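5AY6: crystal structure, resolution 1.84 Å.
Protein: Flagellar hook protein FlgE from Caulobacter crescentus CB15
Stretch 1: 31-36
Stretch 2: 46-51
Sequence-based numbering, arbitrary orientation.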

# COMPACT_ATOMS: atom_id res chain seq x y z
N GLY A 31 -13.22 11.39 18.88
CA GLY A 31 -14.02 11.38 20.08
C GLY A 31 -15.51 11.20 19.86
O GLY A 31 -16.28 11.18 20.82
N SER A 32 -15.92 11.08 18.61
CA SER A 32 -17.32 10.84 18.28
C SER A 32 -17.42 9.87 17.11
O SER A 32 -16.52 9.80 16.28
N PRO A 33 -18.52 9.10 17.05
CA PRO A 33 -18.69 8.14 15.95
C PRO A 33 -18.73 8.82 14.59
O PRO A 33 -19.15 9.98 14.50
N SER A 34 -18.29 8.11 13.56
CA SER A 34 -18.38 8.59 12.19
C SER A 34 -19.80 9.02 11.84
O SER A 34 -20.03 10.14 11.39
N LYS A 35 -20.74 8.11 12.08
CA LYS A 35 -22.14 8.35 11.74
C LYS A 35 -23.03 8.05 12.94
O LYS A 35 -22.77 7.11 13.70
N THR A 36 -24.07 8.86 13.13
CA THR A 36 -24.95 8.72 14.28
C THR A 36 -26.39 8.44 13.88
O THR A 36 -26.86 8.94 12.85
N HIS A 46 -28.27 2.81 15.19
CA HIS A 46 -26.89 2.54 15.58
C HIS A 46 -26.01 3.78 15.45
O HIS A 46 -26.34 4.71 14.73
N ASN A 47 -24.89 3.76 16.16
CA ASN A 47 -23.78 4.66 15.87
C ASN A 47 -22.65 3.83 15.29
O ASN A 47 -22.26 2.81 15.87
N TYR A 48 -22.13 4.25 14.14
CA TYR A 48 -21.11 3.47 13.45
C TYR A 48 -19.83 4.26 13.23
O TYR A 48 -19.86 5.47 13.04
N ASP A 49 -18.70 3.56 13.26
CA ASP A 49 -17.46 4.11 12.75
C ASP A 49 -17.26 3.59 11.33
O ASP A 49 -17.52 2.42 11.05
N VAL A 50 -16.84 4.47 10.44
CA VAL A 50 -16.57 4.07 9.07
C VAL A 50 -15.09 4.26 8.77
O VAL A 50 -14.56 5.36 8.90
N VAL A 51 -14.43 3.17 8.39
CA VAL A 51 -13.00 3.22 8.13
C VAL A 51 -12.70 2.82 6.69
O VAL A 51 -12.91 1.67 6.31

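The two stretches meet as an antiparallel pair centred on Lys 35 and Tyr 48, where the backbone satisfies itself in both directions: Lys 35 N donates to Tyr 48 O (2.9 Å) and Tyr 48 N returns a bond to Lys 35 O (3.0 Å). Lys 35 O also receives a CA-H...O contact from Asn 47 CA at 3.4 Å.

Before this pair, stretch 1 is not yet a strand, and side chains take over the polar pairing. Ser 34 points toward stretch 2, and its m rotamer sets OG in line with Val 50 N, which donates to Ser 34 OG over 2.9 Å at a nearly straight 172°. The hydroxyl thus stands in for a backbone carbonyl, and it is also hydrogen-bonded elsewhere in the structure. The amide of Ser 34 is satisfied by a side chain in turn: although the CA-to-CB bond of Asp 49 points away overall, its m rotamer brings the carboxylate back, and Ser 34 N donates to Asp 49 OD1 (3.1 Å). Tyr 48 O lies equally close to Ser 34 N, at 3.1 Å, but the angle is too poor for a hydrogen bond.

Carbon-carbon contacts accompany this network. Pro 33, directed sideways, lays CG 3.9 Å from Asn 47 CB. Val 50, a t rotamer pointing toward stretch 1, places CG2 4.0 Å from Ser 34 CB and 4.1 Å from Lys 35 CG. Lys 35 (m, m, t, t) and Tyr 48 (m) share a sheet face, yet both side chains lead away at their ends; Lys 35 NZ finds its hydrogen-bonding partner elsewhere.

At the far end, Asn 47 (m) brings OD1 to 3.4 Å from Thr 36 CA, a contact without a hydrogen bond; that oxygen is satisfied by a residue adjoining the stretches. Both ring nitrogens of His 46 bond elsewhere in the structure.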

# COMPACT_ATOMS: atom_id res chain seq x y z
CB SER A 32 -18.03 12.15 17.96
OG SER A 32 -17.56 12.69 16.74
CB PRO A 33 -20.04 7.48 16.27
CG PRO A 33 -20.26 7.72 17.73
CD PRO A 33 -19.63 9.04 18.02
CB SER A 34 -17.91 7.51 11.20
OG SER A 34 -16.56 7.14 11.42
CB LYS A 35 -22.56 7.48 10.54
CG LYS A 35 -21.73 7.70 9.27
CD LYS A 35 -21.95 9.08 8.68
CE LYS A 35 -20.97 9.36 7.54
NZ LYS A 35 -21.30 10.62 6.82
CB THR A 36 -24.92 9.99 15.17
OG1 THR A 36 -25.19 11.14 14.36
CG2 THR A 36 -23.56 10.15 15.83
CB HIS A 46 -26.28 1.43 14.72
CG HIS A 46 -27.17 0.23 14.53
ND1 HIS A 46 -26.97 -0.95 15.20
CD2 HIS A 46 -28.24 0.04 13.72
CE1 HIS A 46 -27.90 -1.82 14.83
NE2 HIS A 46 -28.67 -1.24 13.93
CB ASN A 47 -23.32 5.40 17.12
CG ASN A 47 -24.40 6.30 17.71
OD1 ASN A 47 -25.29 6.76 17.00
ND2 ASN A 47 -24.32 6.53 19.01
CB TYR A 48 -21.62 3.00 12.08
CG TYR A 48 -22.64 1.89 12.12
CD1 TYR A 48 -22.33 0.65 12.65
CD2 TYR A 48 -23.91 2.07 11.58
CE1 TYR A 48 -23.25 -0.38 12.67
CE2 TYR A 48 -24.84 1.05 11.59
CZ TYR A 48 -24.51 -0.17 12.14
OH TYR A 48 -25.43 -1.19 12.15
CB ASP A 49 -16.27 3.73 13.64
CG ASP A 49 -16.16 4.60 14.87
OD1 ASP A 49 -16.60 5.77 14.82
OD2 ASP A 49 -15.62 4.12 15.89
CB VAL A 50 -17.42 4.87 8.06
CG1 VAL A 50 -17.21 4.32 6.65
CG2 VAL A 50 -18.89 4.81 8.45
CB VAL A 51 -12.22 2.30 9.09
CG1 VAL A 51 -10.71 2.43 8.87
CG2 VAL A 51 -12.58 2.59 10.54